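Local structure of invasion protein InvA (Salmonella enterica, 2X49) at residues L290-R299 against L313-I321; E235-V245 against K325-I333. The protein serves in the inner-membrane export apparatus of a type III secretion system involved in invading intestinal epithelial cells, and is represented here by its C-terminal domain. All coordinates share one frame; numbering follows the deposited sequence.

Contact 1. Residues L290-R299 against L313-I321; sequences LVLLTSVDVR and LEVLSFGEI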
loop_
_atom_site.group_PDB
_atom_site.type_symbol
_atom_site.label_atom_id
_atom_site.label_comp_id
_atom_site.label_asym_id
_atom_site.label_seq_id
_atom_site.Cartn_x
_atom_site.Cartn_y
_atom_site.Cartn_z
ATOM N N LEU A 290 5.143 2.368 -7.458
ATOM C CA LEU A 290 5.762 3.705 -7.283
ATOM C C LEU A 290 5.539 4.257 -5.912
ATOM O O LEU A 290 4.665 3.821 -5.203
ATOM C CB LEU A 290 5.155 4.705 -8.274
ATOM C CG LEU A 290 5.470 4.498 -9.752
ATOM C CD1 LEU A 290 4.688 5.432 -10.709
ATOM C CD2 LEU A 290 6.976 4.551 -10.072
ATOM N N VAL A 291 6.324 5.275 -5.584
ATOM C CA VAL A 291 5.948 6.175 -4.484
ATOM C C VAL A 291 6.095 7.595 -4.934
ATOM O O VAL A 291 6.919 7.935 -5.796
ATOM C CB VAL A 291 6.767 5.931 -3.195
ATOM C CG1 VAL A 291 6.444 4.503 -2.610
ATOM C CG2 VAL A 291 8.259 6.132 -3.450
ATOM N N LEU A 292 5.289 8.458 -4.333
ATOM C CA LEU A 292 5.447 9.901 -4.529
ATOM C C LEU A 292 6.302 10.426 -3.377
ATOM O O LEU A 292 6.066 10.069 -2.295
ATOM C CB LEU A 292 4.085 10.578 -4.523
ATOM C CG LEU A 292 3.901 11.960 -5.037
ATOM C CD1 LEU A 292 4.538 12.174 -6.431
ATOM C CD2 LEU A 292 2.378 12.101 -5.089
ATOM N N LEU A 293 7.303 11.228 -3.692
ATOM C CA LEU A 293 8.250 11.780 -2.691
ATOM C C LEU A 293 8.003 13.248 -2.487
ATOM O O LEU A 293 7.959 14.020 -3.424
ATOM C CB LEU A 293 9.704 11.618 -3.171
ATOM C CG LEU A 293 10.208 10.207 -3.404
ATOM C CD1 LEU A 293 11.698 10.224 -3.858
ATOM C CD2 LEU A 293 9.991 9.384 -2.147
ATOM N N THR A 294 7.897 13.612 -1.230
ATOM C CA THR A 294 7.679 15.008 -0.869
ATOM C C THR A 294 8.275 15.402 0.462
ATOM O O THR A 294 8.782 14.594 1.203
ATOM C CB THR A 294 6.215 15.340 -0.835
ATOM O OG1 THR A 294 6.088 16.763 -0.980
ATOM C CG2 THR A 294 5.622 14.808 0.425
ATOM N N SER A 295 8.190 16.686 0.763
ATOM C CA SER A 295 8.637 17.206 2.068
ATOM C C SER A 295 7.756 16.687 3.189
ATOM O O SER A 295 6.559 16.431 3.008
ATOM C CB SER A 295 8.640 18.741 2.094
ATOM O OG SER A 295 9.526 19.340 1.125
ATOM N N VAL A 296 8.343 16.544 4.366
ATOM C CA VAL A 296 7.574 16.020 5.501
ATOM C C VAL A 296 6.393 16.928 5.831
ATOM O O VAL A 296 5.363 16.479 6.262
ATOM C CB VAL A 296 8.411 15.773 6.807
ATOM C CG1 VAL A 296 8.956 17.077 7.334
ATOM C CG2 VAL A 296 7.522 15.083 7.818
ATOM N N ASP A 297 6.554 18.223 5.640
ATOM C CA ASP A 297 5.469 19.157 6.033
ATOM C C ASP A 297 4.174 19.013 5.246
ATOM O O ASP A 297 3.102 19.400 5.723
ATOM C CB ASP A 297 5.932 20.618 6.177
ATOM C CG ASP A 297 6.359 21.281 4.888
ATOM O OD1 ASP A 297 6.545 20.612 3.867
ATOM O OD2 ASP A 297 6.573 22.521 4.926
ATOM N N VAL A 298 4.265 18.442 4.054
ATOM C CA VAL A 298 3.095 18.358 3.161
ATOM C C VAL A 298 2.630 16.902 2.878
ATOM O O VAL A 298 1.537 16.657 2.314
ATOM C CB VAL A 298 3.312 19.115 1.831
ATOM C CG1 VAL A 298 3.405 20.647 2.077
ATOM C CG2 VAL A 298 4.513 18.553 1.077
ATOM N N ARG A 299 3.468 15.942 3.258
ATOM C CA ARG A 299 3.244 14.503 2.915
ATOM C C ARG A 299 1.800 14.020 3.168
ATOM O O ARG A 299 1.116 13.552 2.247
ATOM C CB ARG A 299 4.216 13.568 3.678
ATOM C CG ARG A 299 4.254 12.109 3.159
ATOM C CD ARG A 299 4.509 11.117 4.236
ATOM N NE ARG A 299 3.445 10.983 5.223
ATOM C CZ ARG A 299 2.332 10.274 5.097
ATOM N NH1 ARG A 299 2.105 9.569 3.987
ATOM N NH2 ARG A 299 1.430 10.271 6.079
ATOM N N LEU A 313 -1.434 4.925 -4.857
ATOM C CA LEU A 313 -0.154 5.702 -4.918
ATOM C C LEU A 313 0.245 6.216 -3.544
ATOM O O LEU A 313 -0.295 7.208 -3.065
ATOM C CB LEU A 313 -0.265 6.870 -5.923
ATOM C CG LEU A 313 0.971 7.714 -6.185
ATOM C CD1 LEU A 313 2.188 6.851 -6.546
ATOM C CD2 LEU A 313 0.644 8.685 -7.323
ATOM N N GLU A 314 1.189 5.541 -2.922
ATOM C CA GLU A 314 1.628 5.989 -1.570
ATOM C C GLU A 314 2.596 7.180 -1.707
ATOM O O GLU A 314 3.196 7.473 -2.754
ATOM C CB GLU A 314 2.191 4.889 -0.730
ATOM C CG GLU A 314 1.290 3.662 -0.581
ATOM C CD GLU A 314 -0.152 3.896 -0.134
ATOM O OE1 GLU A 314 -0.443 4.925 0.531
ATOM O OE2 GLU A 314 -1.016 3.022 -0.432
ATOM N N VAL A 315 2.598 7.925 -0.606
ATOM C CA VAL A 315 3.348 9.186 -0.505
ATOM C C VAL A 315 4.295 9.087 0.685
ATOM O O VAL A 315 3.870 8.905 1.797
ATOM C CB VAL A 315 2.406 10.417 -0.361
ATOM C CG1 VAL A 315 3.235 11.691 -0.444
ATOM C CG2 VAL A 315 1.218 10.414 -1.421
ATOM N N LEU A 316 5.585 9.185 0.377
ATOM C CA LEU A 316 6.682 9.168 1.394
ATOM C C LEU A 316 7.357 10.514 1.496
ATOM O O LEU A 316 7.470 11.249 0.525
ATOM C CB LEU A 316 7.740 8.098 1.069
ATOM C CG LEU A 316 7.289 6.625 0.905
ATOM C CD1 LEU A 316 8.465 5.639 0.832
ATOM C CD2 LEU A 316 6.326 6.189 1.979
ATOM N N SER A 317 7.838 10.809 2.706
ATOM C CA SER A 317 8.633 11.999 2.891
ATOM C C SER A 317 10.115 11.723 2.609
ATOM O O SER A 317 10.586 10.596 2.656
ATOM C CB SER A 317 8.438 12.555 4.275
ATOM O OG SER A 317 9.070 11.704 5.209
ATOM N N PHE A 318 10.848 12.787 2.335
ATOM C CA PHE A 318 12.292 12.693 2.094
ATOM C C PHE A 318 13.010 12.030 3.278
ATOM O O PHE A 318 13.952 11.248 3.113
ATOM C CB PHE A 318 12.914 14.062 1.776
ATOM C CG PHE A 318 12.314 14.771 0.575
ATOM C CD1 PHE A 318 12.055 14.103 -0.619
ATOM C CD2 PHE A 318 11.999 16.120 0.635
ATOM C CE1 PHE A 318 11.534 14.795 -1.719
ATOM C CE2 PHE A 318 11.463 16.815 -0.470
ATOM C CZ PHE A 318 11.217 16.143 -1.637
ATOM N N GLY A 319 12.573 12.341 4.487
ATOM C CA GLY A 319 13.152 11.721 5.677
ATOM C C GLY A 319 12.887 10.236 5.817
ATOM O O GLY A 319 13.647 9.457 6.390
ATOM N N GLU A 320 11.744 9.852 5.297
ATOM C CA GLU A 320 11.295 8.469 5.365
ATOM C C GLU A 320 12.183 7.567 4.543
ATOM O O GLU A 320 12.321 6.397 4.874
ATOM C CB GLU A 320 9.816 8.296 5.022
ATOM C CG GLU A 320 8.908 8.703 6.230
ATOM C CD GLU A 320 7.400 8.795 5.898
ATOM O OE1 GLU A 320 7.015 8.657 4.730
ATOM O OE2 GLU A 320 6.614 9.096 6.834
ATOM N N ILE A 321 12.846 8.132 3.541
ATOM C CA ILE A 321 13.734 7.340 2.642
ATOM C C ILE A 321 15.233 7.616 2.881
ATOM O O ILE A 321 16.061 7.396 2.007
ATOM C CB ILE A 321 13.359 7.497 1.115
ATOM C CG1 ILE A 321 13.650 8.916 0.629
ATOM C CG2 ILE A 321 11.893 7.077 0.868
ATOM C CD1 ILE A 321 13.929 9.008 -0.853
HETATM O O HOH W 1 2.348 3.115 -4.118
HETATM O O HOH W 2 11.224 15.289 4.996
#
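Phe318 lays a ring face on the carbonyl of Thr294, whose O stands 3.5 Å above the plane, over the ring centre. The same oxygen accepts from the backbone: Phe318 N lies 3.0 Å from Thr294 O, with a bent angle of 137° at the hydrogen. Phe318 CG is anti to its own carbonyl carbon (chi1 -58°), which swings the ring back across the end of strand 291-294; CE1 touches Leu293 CB (3.9 Å), and CE2 lies 3.6 Å from Ser295 OG, a hydroxyl bonded to Glu246. The two strands pair in parallel through Leu292 N to Glu314 O, Leu316 N to Leu292 O and Thr294 N to Leu316 O, closing a beta-alpha-beta unit whose connection is helix 299-306. Val291, Leu293 and Leu316 pack on one face; Leu292, Thr294 and Val315 point to the other, against that helix. From its first turn Arg299, its chain bent at chi2 and chi3, rests CG on Val315 CG1 (3.8 Å) and sends NH1 to Val315 O at 2.9 Å, nearly in the guanidinium plane and at 159°. NE and NH1 also form salt bridges with Glu216 and Glu187. Glu320 reaches back along its own segment: OE1 takes Ser317 N (3.1 Å) from above the carboxylate plane, while Ser317 OG accepts Glu320 N in an ST motif. The other oxygen, OE2, is salt-bridged to Arg219.

Contact 2. Residues E235-V245 against K325-I333; sequences ELRAVMVSAEV and KSVNVIKTI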
loop_
_atom_site.group_PDB
_atom_site.type_symbol
_atom_site.label_atom_id
_atom_site.label_comp_id
_atom_site.label_asym_id
_atom_site.label_seq_id
_atom_site.Cartn_x
_atom_site.Cartn_y
_atom_site.Cartn_z
ATOM N N GLU A 235 15.441 -1.425 -6.134
ATOM C CA GLU A 235 15.550 0.028 -6.192
ATOM C C GLU A 235 14.169 0.617 -5.886
ATOM O O GLU A 235 13.130 0.022 -6.161
ATOM C CB GLU A 235 16.103 0.507 -7.544
ATOM C CG GLU A 235 15.054 0.803 -8.583
ATOM C CD GLU A 235 15.643 1.304 -9.887
ATOM O OE1 GLU A 235 16.883 1.323 -10.010
ATOM O OE2 GLU A 235 14.861 1.688 -10.791
ATOM N N LEU A 236 14.183 1.769 -5.255
ATOM C CA LEU A 236 12.939 2.509 -5.036
ATOM C C LEU A 236 12.592 3.330 -6.268
ATOM O O LEU A 236 13.360 4.185 -6.715
ATOM C CB LEU A 236 13.075 3.415 -3.819
ATOM C CG LEU A 236 11.850 4.156 -3.350
ATOM C CD1 LEU A 236 10.861 3.170 -2.731
ATOM C CD2 LEU A 236 12.239 5.209 -2.333
ATOM N N ARG A 237 11.419 3.062 -6.820
ATOM C CA ARG A 237 10.931 3.797 -8.001
ATOM C C ARG A 237 9.992 4.889 -7.530
ATOM O O ARG A 237 9.051 4.603 -6.828
ATOM C CB ARG A 237 10.224 2.866 -8.994
ATOM C CG ARG A 237 11.073 1.696 -9.376
ATOM C CD ARG A 237 10.424 0.727 -10.334
ATOM N NE ARG A 237 11.454 -0.226 -10.744
ATOM C CZ ARG A 237 11.680 -1.398 -10.162
ATOM N NH1 ARG A 237 10.907 -1.827 -9.178
ATOM N NH2 ARG A 237 12.673 -2.154 -10.579
ATOM N N ALA A 238 10.290 6.113 -7.937
ATOM C CA ALA A 238 9.638 7.334 -7.426
ATOM C C ALA A 238 9.310 8.360 -8.474
ATOM O O ALA A 238 9.919 8.449 -9.520
ATOM C CB ALA A 238 10.544 7.983 -6.357
ATOM N N VAL A 239 8.252 9.085 -8.129
ATOM C CA VAL A 239 7.857 10.353 -8.755
ATOM C C VAL A 239 8.043 11.464 -7.724
ATOM O O VAL A 239 7.645 11.361 -6.581
ATOM C CB VAL A 239 6.395 10.284 -9.231
ATOM C CG1 VAL A 239 5.898 11.661 -9.703
ATOM C CG2 VAL A 239 6.217 9.207 -10.328
ATOM N N MET A 240 8.673 12.552 -8.125
ATOM C CA MET A 240 8.956 13.648 -7.181
ATOM C C MET A 240 7.902 14.709 -7.353
ATOM O O MET A 240 7.488 14.992 -8.451
ATOM C CB MET A 240 10.340 14.215 -7.459
ATOM C CG MET A 240 10.790 15.332 -6.512
ATOM S SD MET A 240 12.538 15.123 -6.164
ATOM C CE MET A 240 12.395 13.520 -5.383
ATOM N N VAL A 241 7.469 15.268 -6.254
ATOM C CA VAL A 241 6.577 16.445 -6.268
ATOM C C VAL A 241 7.460 17.701 -6.429
ATOM O O VAL A 241 8.431 17.902 -5.728
ATOM C CB VAL A 241 5.717 16.545 -4.978
ATOM C CG1 VAL A 241 4.761 17.723 -5.060
ATOM C CG2 VAL A 241 4.953 15.236 -4.709
ATOM N N SER A 242 7.070 18.544 -7.356
ATOM C CA SER A 242 7.758 19.830 -7.632
ATOM C C SER A 242 7.564 20.824 -6.520
ATOM O O SER A 242 6.608 20.795 -5.768
ATOM C CB SER A 242 7.283 20.456 -8.941
ATOM O OG SER A 242 5.959 20.898 -8.837
ATOM N N ALA A 243 8.522 21.712 -6.426
ATOM C CA ALA A 243 8.513 22.723 -5.368
ATOM C C ALA A 243 7.274 23.579 -5.540
ATOM O O ALA A 243 6.696 24.115 -4.607
ATOM C CB ALA A 243 9.823 23.602 -5.403
ATOM N N GLU A 244 6.815 23.603 -6.766
ATOM C CA GLU A 244 5.648 24.424 -7.128
ATOM C C GLU A 244 4.388 23.901 -6.488
ATOM O O GLU A 244 3.644 24.618 -5.824
ATOM C CB GLU A 244 5.485 24.491 -8.644
ATOM C CG GLU A 244 6.425 25.502 -9.270
ATOM C CD GLU A 244 7.831 24.966 -9.642
ATOM O OE1 GLU A 244 8.259 23.887 -9.162
ATOM O OE2 GLU A 244 8.515 25.645 -10.437
ATOM N N VAL A 245 4.193 22.615 -6.669
ATOM C CA VAL A 245 2.994 21.946 -6.190
ATOM C C VAL A 245 3.037 21.910 -4.666
ATOM O O VAL A 245 2.030 22.095 -3.969
ATOM C CB VAL A 245 2.849 20.522 -6.783
ATOM C CG1 VAL A 245 1.785 19.735 -6.045
ATOM C CG2 VAL A 245 2.504 20.641 -8.271
ATOM N N LYS A 325 18.735 3.194 -0.752
ATOM C CA LYS A 325 19.899 2.799 -1.525
ATOM C C LYS A 325 19.662 3.365 -2.902
ATOM O O LYS A 325 19.508 4.569 -3.068
ATOM C CB LYS A 325 20.050 1.281 -1.528
ATOM C CG LYS A 325 20.584 0.784 -0.181
ATOM C CD LYS A 325 20.299 -0.691 0.060
ATOM C CE LYS A 325 21.190 -1.198 1.198
ATOM N NZ LYS A 325 20.999 -2.651 1.514
ATOM N N SER A 326 19.522 2.486 -3.869
ATOM C CA SER A 326 19.207 2.947 -5.235
ATOM C C SER A 326 17.811 3.553 -5.300
ATOM O O SER A 326 16.835 2.949 -4.883
ATOM C CB SER A 326 19.335 1.787 -6.238
ATOM O OG SER A 326 19.110 2.251 -7.556
ATOM N N VAL A 327 17.751 4.773 -5.806
ATOM C CA VAL A 327 16.477 5.476 -6.054
ATOM C C VAL A 327 16.411 5.930 -7.496
ATOM O O VAL A 327 17.345 6.483 -8.050
ATOM C CB VAL A 327 16.287 6.681 -5.079
ATOM C CG1 VAL A 327 14.969 7.423 -5.322
ATOM C CG2 VAL A 327 16.299 6.222 -3.621
ATOM N N ASN A 328 15.300 5.624 -8.128
ATOM C CA ASN A 328 15.078 5.999 -9.512
ATOM C C ASN A 328 13.874 6.912 -9.604
ATOM O O ASN A 328 12.741 6.465 -9.532
ATOM C CB ASN A 328 14.812 4.735 -10.336
ATOM C CG ASN A 328 14.502 5.033 -11.786
ATOM O OD1 ASN A 328 14.746 6.135 -12.266
ATOM N ND2 ASN A 328 13.980 4.042 -12.498
ATOM N N VAL A 329 14.134 8.198 -9.776
ATOM C CA VAL A 329 13.051 9.178 -9.989
ATOM C C VAL A 329 12.693 9.223 -11.466
ATOM O O VAL A 329 13.478 9.666 -12.275
ATOM C CB VAL A 329 13.447 10.614 -9.534
ATOM C CG1 VAL A 329 12.346 11.600 -9.919
ATOM C CG2 VAL A 329 13.696 10.662 -8.045
ATOM N N ILE A 330 11.514 8.702 -11.789
ATOM C CA ILE A 330 11.072 8.552 -13.210
ATOM C C ILE A 330 10.319 9.755 -13.783
ATOM O O ILE A 330 10.107 9.882 -14.984
ATOM C CB ILE A 330 10.253 7.263 -13.430
ATOM C CG1 ILE A 330 8.876 7.352 -12.781
ATOM C CG2 ILE A 330 11.038 6.039 -12.952
ATOM C CD1 ILE A 330 8.002 6.106 -13.070
ATOM N N LYS A 331 9.995 10.671 -12.893
ATOM C CA LYS A 331 9.127 11.798 -13.224
ATOM C C LYS A 331 8.971 12.783 -12.076
ATOM O O LYS A 331 9.000 12.399 -10.919
ATOM C CB LYS A 331 7.723 11.290 -13.658
ATOM C CG LYS A 331 6.932 12.391 -14.297
ATOM C CD LYS A 331 6.358 11.999 -15.592
ATOM C CE LYS A 331 5.769 13.179 -16.264
ATOM N NZ LYS A 331 4.643 12.717 -17.073
ATOM N N THR A 332 8.779 14.042 -12.451
ATOM C CA THR A 332 8.418 15.120 -11.482
ATOM C C THR A 332 7.033 15.695 -11.770
ATOM O O THR A 332 6.665 15.936 -12.906
ATOM C CB THR A 332 9.469 16.266 -11.503
ATOM O OG1 THR A 332 10.742 15.761 -11.092
ATOM C CG2 THR A 332 9.083 17.388 -10.529
ATOM N N ILE A 333 6.249 15.854 -10.712
ATOM C CA ILE A 333 4.911 16.483 -10.823
ATOM C C ILE A 333 4.974 18.015 -10.800
ATOM O O ILE A 333 5.439 18.616 -9.827
ATOM C CB ILE A 333 3.933 15.982 -9.758
ATOM C CG1 ILE A 333 3.580 14.530 -10.065
ATOM C CG2 ILE A 333 2.673 16.854 -9.767
ATOM C CD1 ILE A 333 2.898 13.796 -8.962
#
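An edge strand completes the four-stranded parallel sheet here: 327-332, at the C-terminal end of the chain, runs alongside the inner strand 236-240. The ladder begins with Leu236 N to Ser326 O, Asn328 N to Leu236 O and Ala238 N to Asn328 O. At Ile330 the register slips by one residue, a beta bulge: Ala238 O receives Ile330 N (2.8 Å), yet Met240 N finds Lys331 O (2.8 Å), and Ile333 N then bonds to Met240 O. Where the strands start, Glu235, its chain extended beyond CG, slants across Asn328. Its OE2 takes Asn328 ND2 at 3.0 Å on the syn side, 30° out of the carboxylate plane, with carboxylate and amide turned 69° apart; a weak bond joins Ser326 OG to OE1. Past the bulge, Ile333, with CG1 anti to the carbonyl carbon (chi1 -70°), crosses Val239 at about a right angle, CG1 to CG1 3.7 Å apart. Its other branch, CG2, meets Val245 CG2 at 4.1 Å. On the opposite face Met240 CB touches Val329 CG1 (4.1 Å), and the bent thioether chain brings CE to Val329 CG2. Ser242 OG caps helix 243-252 by accepting Val245 N at 3.3 Å. Helix 266-280 backs this end, with Leu272 and Leu275 against Val245 and Lys279 against Ile333; Lys331 NZ reaches Lys279 O and a salt bridge with Asp282, while strand 291-294 flanks 236-240 on its other side.

Overall arrangement
Both contacts build the same parallel sheet, in the order 314-317, 291-294, 236-240, 327-332, and their centres lie about 9 Å apart. The two inner strands join them: Leu293 N is 2.9 Å from Val239 O and Val291 O 2.9 Å from Val239 N, while Leu292 CD1 packs on Ile333 CD1. Contact 1 is largely buried and links strands close in sequence through one helix; its charged side chains are salt-bridged to surrounding residues. Contact 2 joins strands far apart in the chain, one at a partly exposed edge, and has the longer backbone ladder, with a carboxylate-amide pair at one end and apolar packing round the C-terminal Ile333 at the other.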